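Local coordinates for protein putative oxidoreductase (Bacteroides fragilis NCTC 9343, PDB 3FHL) that probably acts as a nucleotide-dependent oxidoreductase of the Gfo/Idh/MocA family, joining an NAD-binding Rossmann domain to a C-terminal alpha/beta domain, at residues 6-12 with 67-73; 33-37 with 60-66; 90-96 with 117-123; 19-24 with 262-266. One frame throughout, in Å; residues are numbered along the deposited sequence. Where two conformers were deposited one is given.

Contact 1 (6-12 with 67-73)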
loop_
_atom_site.group_PDB
_atom_site.type_symbol
_atom_site.label_atom_id
_atom_site.label_comp_id
_atom_site.label_asym_id
_atom_site.label_seq_id
_atom_site.Cartn_x
_atom_site.Cartn_y
_atom_site.Cartn_z
ATOM N N ILE C 6 31.077 31.497 -5.718
ATOM C CA ILE C 6 31.589 30.352 -4.963
ATOM C C ILE C 6 32.486 29.492 -5.857
ATOM O O ILE C 6 32.012 28.872 -6.814
ATOM C CB ILE C 6 30.416 29.531 -4.353
ATOM C CG1 ILE C 6 29.584 30.431 -3.436
ATOM C CG2 ILE C 6 30.942 28.336 -3.558
ATOM C CD1 ILE C 6 28.131 29.993 -3.243
ATOM N N LYS C 7 33.787 29.481 -5.557
ATOM C CA LYS C 7 34.740 28.688 -6.331
ATOM C C LYS C 7 34.670 27.240 -5.874
ATOM O O LYS C 7 34.953 26.936 -4.718
ATOM C CB LYS C 7 36.172 29.218 -6.180
ATOM C CG LYS C 7 36.639 30.097 -7.324
ATOM C CD LYS C 7 38.139 30.424 -7.196
ATOM C CE LYS C 7 38.572 31.511 -8.160
ATOM N NZ LYS C 7 38.869 31.001 -9.527
ATOM N N THR C 8 34.307 26.351 -6.795
ATOM C CA THR C 8 33.966 24.982 -6.426
ATOM C C THR C 8 34.906 23.943 -7.013
ATOM O O THR C 8 35.246 23.994 -8.208
ATOM C CB THR C 8 32.508 24.649 -6.815
ATOM O OG1 THR C 8 31.650 25.699 -6.357
ATOM C CG2 THR C 8 32.051 23.318 -6.200
ATOM N N GLY C 9 35.317 23.014 -6.148
ATOM C CA GLY C 9 36.065 21.826 -6.544
ATOM C C GLY C 9 35.181 20.580 -6.531
ATOM O O GLY C 9 34.499 20.300 -5.544
ATOM N N LEU C 10 35.197 19.840 -7.632
ATOM C CA LEU C 10 34.408 18.612 -7.767
ATOM C C LEU C 10 35.337 17.410 -7.619
ATOM O O LEU C 10 36.306 17.277 -8.368
ATOM C CB LEU C 10 33.676 18.602 -9.118
ATOM C CG LEU C 10 32.684 17.465 -9.444
ATOM C CD1 LEU C 10 31.598 17.323 -8.378
ATOM C CD2 LEU C 10 32.074 17.643 -10.837
ATOM N N ALA C 11 35.039 16.543 -6.648
ATOM C CA ALA C 11 35.951 15.453 -6.264
ATOM C C ALA C 11 36.034 14.288 -7.255
ATOM O O ALA C 11 36.990 13.521 -7.212
ATOM C CB ALA C 11 35.615 14.941 -4.867
ATOM N N ALA C 12 35.052 14.160 -8.150
ATOM C CA ALA C 12 35.062 13.080 -9.154
ATOM C C ALA C 12 34.252 13.417 -10.405
ATOM O O ALA C 12 33.231 14.115 -10.337
ATOM C CB ALA C 12 34.573 11.756 -8.535
ATOM N N ASP C 67 36.202 27.680 -2.209
ATOM C CA ASP C 67 35.218 27.919 -1.148
ATOM C C ASP C 67 34.470 26.639 -0.794
ATOM O O ASP C 67 34.098 26.425 0.363
ATOM C CB ASP C 67 34.191 28.967 -1.609
ATOM C CG ASP C 67 34.825 30.310 -1.953
ATOM O OD1 ASP C 67 35.514 30.877 -1.081
ATOM O OD2 ASP C 67 34.621 30.804 -3.085
ATOM N N LEU C 68 34.231 25.808 -1.808
ATOM C CA LEU C 68 33.339 24.646 -1.684
ATOM C C LEU C 68 33.886 23.416 -2.385
ATOM O O LEU C 68 34.336 23.489 -3.534
ATOM C CB LEU C 68 31.939 24.983 -2.229
ATOM C CG LEU C 68 30.846 23.889 -2.283
ATOM C CD1 LEU C 68 30.387 23.512 -0.893
ATOM C CD2 LEU C 68 29.654 24.344 -3.122
ATOM N N ILE C 69 33.842 22.286 -1.683
ATOM C CA ILE C 69 34.218 21.003 -2.258
ATOM C C ILE C 69 33.013 20.056 -2.250
ATOM O O ILE C 69 32.345 19.894 -1.234
ATOM C CB ILE C 69 35.436 20.367 -1.531
ATOM C CG1 ILE C 69 36.704 21.190 -1.807
ATOM C CG2 ILE C 69 35.673 18.912 -1.992
ATOM C CD1 ILE C 69 37.931 20.701 -1.046
ATOM N N VAL C 70 32.736 19.464 -3.410
ATOM C CA VAL C 70 31.689 18.457 -3.557
ATOM C C VAL C 70 32.335 17.075 -3.524
ATOM O O VAL C 70 33.052 16.687 -4.462
ATOM C CB VAL C 70 30.884 18.664 -4.862
ATOM C CG1 VAL C 70 29.799 17.576 -5.020
ATOM C CG2 VAL C 70 30.242 20.052 -4.874
ATOM N N VAL C 71 32.087 16.348 -2.436
ATOM C CA VAL C 71 32.655 15.007 -2.223
ATOM C C VAL C 71 31.725 13.950 -2.854
ATOM O O VAL C 71 30.693 13.572 -2.281
ATOM C CB VAL C 71 32.941 14.753 -0.704
ATOM C CG1 VAL C 71 33.458 13.330 -0.421
ATOM C CG2 VAL C 71 33.951 15.777 -0.181
ATOM N N ASN C 72 32.082 13.510 -4.058
ATOM C CA ASN C 72 31.273 12.535 -4.797
ATOM C C ASN C 72 32.129 11.378 -5.323
ATOM O O ASN C 72 31.886 10.833 -6.403
ATOM C CB ASN C 72 30.518 13.230 -5.931
ATOM C CG ASN C 72 31.442 13.805 -6.983
ATOM O OD1 ASN C 72 32.530 14.284 -6.677
ATOM N ND2 ASN C 72 31.024 13.735 -8.232
ATOM N N THR C 73 33.137 11.029 -4.527
ATOM C CA THR C 73 34.093 9.959 -4.811
ATOM C C THR C 73 33.503 8.591 -4.388
ATOM O O THR C 73 32.384 8.563 -3.862
ATOM C CB THR C 73 35.410 10.249 -4.057
ATOM O OG1 THR C 73 35.115 10.706 -2.732
ATOM C CG2 THR C 73 36.218 11.302 -4.771
#
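Between residues 6-12 and 67-73, polar groups pair off in a ladder that starts with a side chain. Lys7 N donates to Asp67 OD2 (2.9 Å), while Lys7 O accepts twice, from Asp67 N at 2.9 Å and from Leu68 N at 3.2 Å. The last is the first rung of the regular parallel ladder, which continues with Gly9 N to Leu68 O at 2.8 Å, Val70 N to Gly9 O at 2.9 Å and Ala11 N to Val70 O at 3.0 Å. The backbone N and O of Thr8 point away from this ladder and bond to Glu32 and Tyr34 on strand 31-37, while its OG1 donates to Ile6 O (3.2 Å). Strand 6-10 thus runs between two parallel neighbours, as the first strand of a Rossmann fold does at the middle of its sheet. Beyond the strand ends Asn72 takes over: its ND2 donates to Ala12 O (3.1 Å) and also pairs with Ser16. Lys7 sends its amine to a salt bridge with Glu32. Apolar groups fill one face, where Ile6 CG2 meets Leu68 CB at 3.7 Å and Leu10 CD1 meets Val70 CG1 at 3.8 Å; helix 309-320 covers Ile6, Leu68 and Val70.

Contact 2 (33-37 with 60-66)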
loop_
_atom_site.group_PDB
_atom_site.type_symbol
_atom_site.label_atom_id
_atom_site.label_comp_id
_atom_site.label_asym_id
_atom_site.label_seq_id
_atom_site.Cartn_x
_atom_site.Cartn_y
_atom_site.Cartn_z
ATOM N N LEU C 33 32.596 26.364 -11.607
ATOM C CA LEU C 33 33.132 25.013 -11.665
ATOM C C LEU C 33 34.616 25.160 -11.944
ATOM O O LEU C 33 35.060 25.151 -13.096
ATOM C CB LEU C 33 32.432 24.154 -12.732
ATOM C CG LEU C 33 32.813 22.659 -12.841
ATOM C CD1 LEU C 33 32.579 21.857 -11.547
ATOM C CD2 LEU C 33 32.101 21.993 -14.023
ATOM N N TYR C 34 35.369 25.301 -10.858
ATOM C CA TYR C 34 36.745 25.778 -10.926
ATOM C C TYR C 34 37.719 24.627 -11.150
ATOM O O TYR C 34 38.539 24.670 -12.073
ATOM C CB TYR C 34 37.083 26.601 -9.670
ATOM C CG TYR C 34 38.529 27.034 -9.585
ATOM C CD1 TYR C 34 39.122 27.776 -10.615
ATOM C CD2 TYR C 34 39.308 26.692 -8.480
ATOM C CE1 TYR C 34 40.461 28.166 -10.542
ATOM C CE2 TYR C 34 40.649 27.080 -8.395
ATOM C CZ TYR C 34 41.217 27.816 -9.430
ATOM O OH TYR C 34 42.540 28.198 -9.351
ATOM N N LYS C 35 37.614 23.591 -10.326
ATOM C CA LYS C 35 38.529 22.464 -10.416
ATOM C C LYS C 35 37.843 21.105 -10.361
ATOM O O LYS C 35 36.975 20.882 -9.530
ATOM C CB LYS C 35 39.595 22.561 -9.328
ATOM C CG LYS C 35 40.836 23.262 -9.797
ATOM C CD LYS C 35 41.865 23.379 -8.700
ATOM C CE LYS C 35 43.063 24.116 -9.247
ATOM N NZ LYS C 35 43.986 24.634 -8.202
ATOM N N ILE C 36 38.247 20.200 -11.250
ATOM C CA ILE C 36 37.704 18.840 -11.276
ATOM C C ILE C 36 38.829 17.817 -11.101
ATOM O O ILE C 36 39.801 17.819 -11.858
ATOM C CB ILE C 36 36.907 18.554 -12.589
ATOM C CG1 ILE C 36 35.738 19.540 -12.745
ATOM C CG2 ILE C 36 36.390 17.122 -12.614
ATOM C CD1 ILE C 36 35.134 19.586 -14.144
ATOM N N VAL C 37 38.701 16.955 -10.095
ATOM C CA VAL C 37 39.609 15.817 -9.960
ATOM C C VAL C 37 39.294 14.730 -10.996
ATOM O O VAL C 37 38.199 14.148 -11.020
ATOM C CB VAL C 37 39.571 15.186 -8.565
ATOM C CG1 VAL C 37 40.617 14.071 -8.446
ATOM C CG2 VAL C 37 39.799 16.230 -7.501
ATOM N N LEU C 60 42.499 19.778 -4.212
ATOM C CA LEU C 60 41.319 20.582 -3.914
ATOM C C LEU C 60 41.425 21.167 -2.534
ATOM O O LEU C 60 41.180 22.356 -2.349
ATOM C CB LEU C 60 40.014 19.768 -3.992
ATOM C CG LEU C 60 39.575 19.199 -5.332
ATOM C CD1 LEU C 60 38.157 18.597 -5.194
ATOM C CD2 LEU C 60 39.620 20.257 -6.395
ATOM N N THR C 61 41.762 20.327 -1.557
ATOM C CA THR C 61 41.749 20.758 -0.153
ATOM C C THR C 61 42.856 21.773 0.150
ATOM O O THR C 61 42.716 22.606 1.049
ATOM C CB THR C 61 41.851 19.575 0.843
ATOM O OG1 THR C 61 43.069 18.850 0.626
ATOM C CG2 THR C 61 40.689 18.622 0.677
ATOM N N GLU C 62 43.945 21.702 -0.611
ATOM C CA GLU C 62 45.070 22.609 -0.409
ATOM C C GLU C 62 44.978 23.879 -1.242
ATOM O O GLU C 62 45.837 24.754 -1.128
ATOM C CB GLU C 62 46.386 21.901 -0.692
ATOM C CG GLU C 62 46.825 20.948 0.404
ATOM C CD GLU C 62 48.099 20.188 0.041
ATOM O OE1 GLU C 62 48.550 20.275 -1.127
ATOM O OE2 GLU C 62 48.645 19.497 0.929
ATOM N N ASP C 63 43.943 23.981 -2.073
ATOM C CA ASP C 63 43.752 25.149 -2.911
ATOM C C ASP C 63 43.162 26.293 -2.089
ATOM O O ASP C 63 42.014 26.209 -1.655
ATOM C CB ASP C 63 42.859 24.791 -4.104
ATOM C CG ASP C 63 42.752 25.908 -5.128
ATOM O OD1 ASP C 63 42.792 27.101 -4.764
ATOM O OD2 ASP C 63 42.612 25.591 -6.323
ATOM N N PRO C 64 43.935 27.391 -1.898
ATOM C CA PRO C 64 43.506 28.480 -1.005
ATOM C C PRO C 64 42.362 29.328 -1.559
ATOM O O PRO C 64 41.788 30.130 -0.824
ATOM C CB PRO C 64 44.773 29.341 -0.877
ATOM C CG PRO C 64 45.470 29.141 -2.168
ATOM C CD PRO C 64 45.249 27.683 -2.506
ATOM N N GLU C 65 42.043 29.155 -2.837
ATOM C CA GLU C 65 40.965 29.909 -3.466
ATOM C C GLU C 65 39.639 29.129 -3.559
ATOM O O GLU C 65 38.648 29.672 -4.033
ATOM C CB GLU C 65 41.402 30.418 -4.843
ATOM C CG GLU C 65 42.688 31.265 -4.802
ATOM C CD GLU C 65 43.079 31.840 -6.153
ATOM O OE1 GLU C 65 43.401 33.045 -6.204
ATOM O OE2 GLU C 65 43.067 31.101 -7.160
ATOM N N ILE C 66 39.612 27.875 -3.113
ATOM C CA ILE C 66 38.358 27.094 -3.181
ATOM C C ILE C 66 37.468 27.345 -1.956
ATOM O O ILE C 66 37.935 27.282 -0.823
ATOM C CB ILE C 66 38.607 25.581 -3.468
ATOM C CG1 ILE C 66 38.989 25.389 -4.942
ATOM C CG2 ILE C 66 37.355 24.736 -3.145
ATOM C CD1 ILE C 66 39.478 23.965 -5.319
HETATM O O HOH W 1 43.660 28.395 -7.213
HETATM O O HOH W 2 41.903 31.062 -9.784
#
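Leu60, Lys35 and Tyr34 bury the most surface where strand 31-37 meets the end of helix 58-61 and the turn after it. Leu60 fits against the strand with its branched end, its CG lying 3.7 Å from Val37 CG2 and its CD2 3.7 Å from Lys35 CB. From that apolar base the Lys35 chain runs out, extended from CB to NZ, passes Ile66 (CD to CD1, 4.2 Å) and ends in a salt bridge, NZ to Asp63 OD2, at a very short 2.5 Å. Asp63 is held ready for it by the turn: its OD1 accepts from Glu65 N (2.9 Å), making an Asx turn within the type I turn from Asp63 to Ile66. Tyr34 presents its ring edge to the same loop, with CD2 3.8 Å from Ile66 CG1 and CE2 3.2 Å from Asp63 OD2. Water 1 links its hydroxyl (OH, 2.4 Å) to Asp63 OD1 (2.9 Å) and Glu65 OE2 (2.8 Å). Tyr34 also makes a cation-pi contact with Lys7 on the adjoining strand. Strand 52-54 flanks this packing through Val54, which touches Lys35, Val37 and Leu60. Such packing of the second strand against the connection leading into strand 68-71 belongs to the Rossmann fold.

Contact 3 (90-96 with 117-123)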
loop_
_atom_site.group_PDB
_atom_site.type_symbol
_atom_site.label_atom_id
_atom_site.label_comp_id
_atom_site.label_asym_id
_atom_site.label_seq_id
_atom_site.Cartn_x
_atom_site.Cartn_y
_atom_site.Cartn_z
ATOM N N LYS C 90 37.337 24.256 4.133
ATOM C CA LYS C 90 36.408 24.391 3.014
ATOM C C LYS C 90 34.972 24.033 3.423
ATOM O O LYS C 90 34.760 23.213 4.308
ATOM C CB LYS C 90 36.881 23.551 1.819
ATOM C CG LYS C 90 38.405 23.626 1.513
ATOM C CD LYS C 90 38.907 25.063 1.311
ATOM C CE LYS C 90 40.429 25.170 1.269
ATOM N NZ LYS C 90 40.894 26.459 1.913
ATOM N N ASN C 91 33.993 24.678 2.787
ATOM C CA ASN C 91 32.590 24.257 2.926
ATOM C C ASN C 91 32.439 22.965 2.122
ATOM O O ASN C 91 33.164 22.768 1.134
ATOM C CB ASN C 91 31.627 25.331 2.412
ATOM C CG ASN C 91 31.690 26.604 3.220
ATOM O OD1 ASN C 91 31.223 26.667 4.363
ATOM N ND2 ASN C 91 32.264 27.639 2.628
ATOM N N VAL C 92 31.541 22.066 2.547
ATOM C CA VAL C 92 31.524 20.697 1.986
ATOM C C VAL C 92 30.131 20.166 1.630
ATOM O O VAL C 92 29.186 20.274 2.419
ATOM C CB VAL C 92 32.243 19.665 2.944
ATOM C CG1 VAL C 92 32.180 18.241 2.398
ATOM C CG2 VAL C 92 33.690 20.029 3.153
ATOM N N VAL C 93 30.024 19.599 0.432
ATOM C CA VAL C 93 28.890 18.736 0.073
ATOM C C VAL C 93 29.362 17.283 0.020
ATOM O O VAL C 93 30.366 16.977 -0.630
ATOM C CB VAL C 93 28.260 19.158 -1.280
ATOM C CG1 VAL C 93 27.310 18.072 -1.838
ATOM C CG2 VAL C 93 27.503 20.441 -1.095
ATOM N N VAL C 94 28.650 16.391 0.716
ATOM C CA VAL C 94 28.918 14.957 0.591
ATOM C C VAL C 94 27.735 14.242 -0.058
ATOM O O VAL C 94 26.572 14.477 0.285
ATOM C CB VAL C 94 29.218 14.255 1.938
ATOM C CG1 VAL C 94 29.992 12.943 1.703
ATOM C CG2 VAL C 94 29.998 15.158 2.877
ATOM N N GLU C 95 28.052 13.373 -1.004
ATOM C CA GLU C 95 27.071 12.451 -1.548
ATOM C C GLU C 95 26.830 11.299 -0.600
ATOM O O GLU C 95 27.717 10.924 0.179
ATOM C CB GLU C 95 27.554 11.905 -2.873
ATOM C CG GLU C 95 27.154 12.778 -4.017
ATOM C CD GLU C 95 27.086 12.026 -5.318
ATOM O OE1 GLU C 95 27.900 11.098 -5.522
ATOM O OE2 GLU C 95 26.223 12.381 -6.153
ATOM N N LYS C 96 25.623 10.740 -0.671
ATOM C CA LYS C 96 25.311 9.468 -0.020
ATOM C C LYS C 96 26.148 8.354 -0.647
ATOM O O LYS C 96 26.278 8.300 -1.874
ATOM C CB LYS C 96 23.829 9.140 -0.160
ATOM C CG LYS C 96 22.919 10.029 0.675
ATOM C CD LYS C 96 21.533 10.120 0.049
ATOM C CE LYS C 96 20.872 8.751 -0.062
ATOM N NZ LYS C 96 19.555 8.844 -0.772
ATOM N N LEU C 117 31.814 25.972 9.402
ATOM C CA LEU C 117 31.775 25.571 8.000
ATOM C C LEU C 117 30.473 24.828 7.684
ATOM O O LEU C 117 29.925 24.139 8.548
ATOM C CB LEU C 117 32.979 24.680 7.673
ATOM C CG LEU C 117 34.372 25.302 7.846
ATOM C CD1 LEU C 117 35.449 24.245 7.681
ATOM C CD2 LEU C 117 34.577 26.455 6.872
ATOM N N MET C 118 29.985 24.992 6.454
ATOM C CA MET C 118 28.794 24.275 5.968
ATOM C C MET C 118 29.126 22.802 5.709
ATOM O O MET C 118 30.137 22.487 5.076
ATOM C CB MET C 118 28.259 24.921 4.680
ATOM C CG MET C 118 26.880 24.370 4.194
ATOM S SD MET C 118 26.520 24.737 2.457
ATOM C CE MET C 118 27.688 23.645 1.674
ATOM N N LEU C 119 28.290 21.906 6.229
ATOM C CA LEU C 119 28.357 20.486 5.858
ATOM C C LEU C 119 26.976 20.012 5.401
ATOM O O LEU C 119 26.054 19.888 6.208
ATOM C CB LEU C 119 28.865 19.620 7.008
ATOM C CG LEU C 119 29.015 18.112 6.761
ATOM C CD1 LEU C 119 29.980 17.819 5.618
ATOM C CD2 LEU C 119 29.457 17.428 8.046
ATOM N N SER C 120 26.868 19.767 4.097
ATOM C CA SER C 120 25.625 19.374 3.436
ATOM C C SER C 120 25.710 17.939 2.925
ATOM O O SER C 120 26.783 17.483 2.521
ATOM C CB SER C 120 25.347 20.326 2.260
ATOM O OG SER C 120 24.226 19.924 1.477
ATOM N N VAL C 121 24.579 17.224 2.958
ATOM C CA VAL C 121 24.473 15.947 2.260
ATOM C C VAL C 121 23.505 16.081 1.088
ATOM O O VAL C 121 22.395 16.587 1.250
ATOM C CB VAL C 121 24.126 14.767 3.206
ATOM C CG1 VAL C 121 23.838 13.485 2.410
ATOM C CG2 VAL C 121 25.296 14.493 4.143
ATOM N N TYR C 122 23.956 15.661 -0.092
ATOM C CA TYR C 122 23.179 15.756 -1.332
ATOM C C TYR C 122 21.963 14.823 -1.321
ATOM O O TYR C 122 22.103 13.603 -1.412
ATOM C CB TYR C 122 24.066 15.425 -2.530
ATOM C CG TYR C 122 23.425 15.706 -3.871
ATOM C CD1 TYR C 122 23.045 17.001 -4.229
ATOM C CD2 TYR C 122 23.225 14.684 -4.790
ATOM C CE1 TYR C 122 22.472 17.273 -5.462
ATOM C CE2 TYR C 122 22.656 14.940 -6.020
ATOM C CZ TYR C 122 22.288 16.236 -6.353
ATOM O OH TYR C 122 21.713 16.485 -7.570
ATOM N N GLN C 123 20.777 15.409 -1.209
ATOM C CA GLN C 123 19.521 14.660 -1.299
ATOM C C GLN C 123 18.632 15.357 -2.317
ATOM O O GLN C 123 17.812 16.209 -1.973
ATOM C CB GLN C 123 18.840 14.562 0.080
ATOM C CG GLN C 123 19.733 13.951 1.175
ATOM C CD GLN C 123 18.954 13.394 2.345
ATOM O OE1 GLN C 123 18.264 12.387 2.214
ATOM N NE2 GLN C 123 19.079 14.031 3.506
HETATM O O HOH W 3 23.743 11.765 -2.458
HETATM O O HOH W 4 17.888 11.042 -0.027
#
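Strands 91-95 and 119-122 run parallel, their axes approaching to 4.6 Å at an angle of 27°. Four backbone hydrogen bonds join them in the staggered parallel pattern: Val92 N to Met118 O (2.9 Å), Ser120 N to Val92 O (2.9 Å), Val94 N to Ser120 O (2.8 Å) and Tyr122 N to Val94 O (2.9 Å). Before this ladder a side chain continues the bonding, Asn91 OD1 accepting from Met118 N at 3.0 Å. At the far end water 3 bridges Lys96 N (2.8 Å) and Tyr122 O (2.7 Å). On one face of the sheet Leu119 CD1 fits against both Val92 CG1 and Val94 CG2, at 3.9 and 3.8 Å. On the other, Val93 lies between Met118 and Tyr122: its CG2 is 4.2 Å from Met118 CE, its CG1 4.2 Å from Tyr122 CB. Glu95 sends its carboxylate to His21, and Ser120 bonds to Thr326. The pair forms a beta-alpha-beta unit through helix 102-115, with strand 119-122 at the edge of the Rossmann sheet. Helix 78-87 packs on Val92 and Val94 and the start of helix 328-347 on Leu119 and Val121, whereas helix 309-320 covers the face bearing Val93 and Ser120.

Contact 4 (19-24 with 262-266)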
loop_
_atom_site.group_PDB
_atom_site.type_symbol
_atom_site.label_atom_id
_atom_site.label_comp_id
_atom_site.label_asym_id
_atom_site.label_seq_id
_atom_site.Cartn_x
_atom_site.Cartn_y
_atom_site.Cartn_z
ATOM N N VAL C 19 26.332 13.925 -14.063
ATOM C CA VAL C 19 24.859 13.973 -14.125
ATOM C C VAL C 19 24.280 15.008 -13.163
ATOM O O VAL C 19 23.516 15.878 -13.566
ATOM C CB VAL C 19 24.232 12.543 -13.898
ATOM C CG1 VAL C 19 22.721 12.597 -13.727
ATOM C CG2 VAL C 19 24.569 11.641 -15.072
ATOM N N PHE C 20 24.673 14.930 -11.895
ATOM C CA PHE C 20 24.011 15.703 -10.840
ATOM C C PHE C 20 24.693 17.008 -10.434
ATOM O O PHE C 20 24.033 17.915 -9.911
ATOM C CB PHE C 20 23.831 14.825 -9.590
ATOM C CG PHE C 20 22.915 13.650 -9.805
ATOM C CD1 PHE C 20 21.549 13.846 -10.012
ATOM C CD2 PHE C 20 23.417 12.356 -9.817
ATOM C CE1 PHE C 20 20.695 12.766 -10.227
ATOM C CE2 PHE C 20 22.576 11.270 -10.025
ATOM C CZ PHE C 20 21.209 11.478 -10.231
ATOM N N HIS C 21 26.005 17.096 -10.644
ATOM C CA HIS C 21 26.776 18.191 -10.066
ATOM C C HIS C 21 27.338 19.181 -11.077
ATOM O O HIS C 21 26.925 20.334 -11.093
ATOM C CB HIS C 21 27.872 17.633 -9.167
ATOM C CG HIS C 21 27.338 16.772 -8.074
ATOM N ND1 HIS C 21 26.466 17.247 -7.117
ATOM C CD2 HIS C 21 27.517 15.461 -7.807
ATOM C CE1 HIS C 21 26.150 16.265 -6.292
ATOM N NE2 HIS C 21 26.771 15.171 -6.691
ATOM N N ALA C 22 28.265 18.726 -11.915
ATOM C CA ALA C 22 28.841 19.587 -12.970
ATOM C C ALA C 22 27.849 20.368 -13.853
ATOM O O ALA C 22 28.078 21.551 -14.089
ATOM C CB ALA C 22 29.861 18.823 -13.812
ATOM N N PRO C 23 26.744 19.736 -14.333
ATOM C CA PRO C 23 25.792 20.533 -15.114
ATOM C C PRO C 23 25.174 21.733 -14.384
ATOM O O PRO C 23 24.847 22.722 -15.035
ATOM C CB PRO C 23 24.698 19.510 -15.466
ATOM C CG PRO C 23 25.401 18.243 -15.480
ATOM C CD PRO C 23 26.307 18.325 -14.299
ATOM N N PHE C 24 25.034 21.640 -13.060
ATOM C CA PHE C 24 24.423 22.703 -12.248
ATOM C C PHE C 24 25.416 23.708 -11.649
ATOM O O PHE C 24 25.151 24.910 -11.650
ATOM C CB PHE C 24 23.520 22.099 -11.169
ATOM C CG PHE C 24 22.362 21.343 -11.742
ATOM C CD1 PHE C 24 21.277 22.029 -12.287
ATOM C CD2 PHE C 24 22.392 19.954 -11.823
ATOM C CE1 PHE C 24 20.201 21.339 -12.846
ATOM C CE2 PHE C 24 21.325 19.250 -12.389
ATOM C CZ PHE C 24 20.231 19.948 -12.912
ATOM N N GLU C 262 16.824 13.090 -14.335
ATOM C CA GLU C 262 18.004 12.227 -14.331
ATOM C C GLU C 262 18.262 11.589 -15.702
ATOM O O GLU C 262 19.412 11.517 -16.147
ATOM C CB GLU C 262 17.905 11.157 -13.236
ATOM C CG GLU C 262 19.150 10.276 -13.132
ATOM C CD GLU C 262 19.053 9.191 -12.065
ATOM O OE1 GLU C 262 18.111 9.214 -11.246
ATOM O OE2 GLU C 262 19.940 8.309 -12.051
ATOM N N ALA C 263 17.197 11.161 -16.376
ATOM C CA ALA C 263 17.315 10.656 -17.750
ATOM C C ALA C 263 17.836 11.721 -18.732
ATOM O O ALA C 263 18.698 11.430 -19.564
ATOM C CB ALA C 263 15.982 10.081 -18.241
ATOM N N ALA C 264 17.314 12.942 -18.633
ATOM C CA ALA C 264 17.749 14.025 -19.513
ATOM C C ALA C 264 19.206 14.357 -19.250
ATOM O O ALA C 264 19.999 14.501 -20.190
ATOM C CB ALA C 264 16.869 15.253 -19.342
ATOM N N LEU C 265 19.570 14.428 -17.973
ATOM C CA LEU C 265 20.950 14.703 -17.591
ATOM C C LEU C 265 21.918 13.595 -17.993
ATOM O O LEU C 265 23.045 13.883 -18.380
ATOM C CB LEU C 265 21.051 14.977 -16.097
ATOM C CG LEU C 265 20.396 16.259 -15.585
ATOM C CD1 LEU C 265 20.181 16.139 -14.078
ATOM C CD2 LEU C 265 21.203 17.533 -15.943
ATOM N N LEU C 266 21.473 12.336 -17.901
ATOM C CA LEU C 266 22.267 11.180 -18.331
ATOM C C LEU C 266 22.491 11.233 -19.848
ATOM O O LEU C 266 23.560 10.868 -20.333
ATOM C CB LEU C 266 21.556 9.872 -17.946
ATOM C CG LEU C 266 22.248 8.519 -17.678
ATOM C CD1 LEU C 266 22.933 7.900 -18.908
ATOM C CD2 LEU C 266 23.211 8.563 -16.495
#
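Leu265 reaches from helix 261-266 into a hollow of helix 15-27 made by Val19, Pro23 and Phe24, and it has more surface covered than any other residue here. Its CB lies 3.8 Å from Val19 CG1, its CD2 4.0 Å from Pro23 CB, and its CD1 both 3.7 Å from the ring edge of Phe24 at CE2 and 3.4 Å from Val19 O. That carbonyl is left without a polar partner: helix 15-27 has a wider, pi-type turn at residues 19-21; Pro23, which would face Val19 O in a regular helix, has no amide hydrogen, and Phe24 N turns to His21 O (3.0 Å) instead of the carbonyl four residues back. Val19, the next most covered, also touches Leu266 (CG2 to CD2, 3.7 Å). Farther along, the aliphatic part of Glu262 nears Val19, CG standing 4.3 Å from CG1, and its carboxylate carbon CD meets the edge of the Phe20 ring at CZ (3.6 Å). No hydrogen bond crosses the interface, which is held by apolar side-chain packing. The short helical segments cross at 69°, with axes 10.0 Å apart at closest. Nearby, His21 turns to Glu95 and Tyr311. The contact is an interdomain one: the helix following the first Rossmann strand packs against a short helix of the C-terminal alpha/beta domain, within the two-domain architecture of Gfo/Idh/MocA proteins.

Overall arrangement
Contacts 1, 2 and 3 belong to the six-stranded parallel Rossmann sheet, ordered 52-54, 31-37, 6-10, 68-71, 91-95, 119-122. Contact 1 lies in the middle, its centre about 7 Å from that of contact 2 and about 9 Å from that of contact 3; contacts 2 and 3 are about 15 Å apart. Along the chain, 19-24 and contact 2 fall between the segments of contact 1, contact 3 comes afterwards and 262-266 last. Contact 4, centred about 16 to 21 Å from the others, joins helix 15-27 to the C-terminal domain. His21 on that helix touches Leu10 and bonds to Glu95, so the interdomain contact is tied to the Rossmann sheet, the presumed nucleotide-binding part.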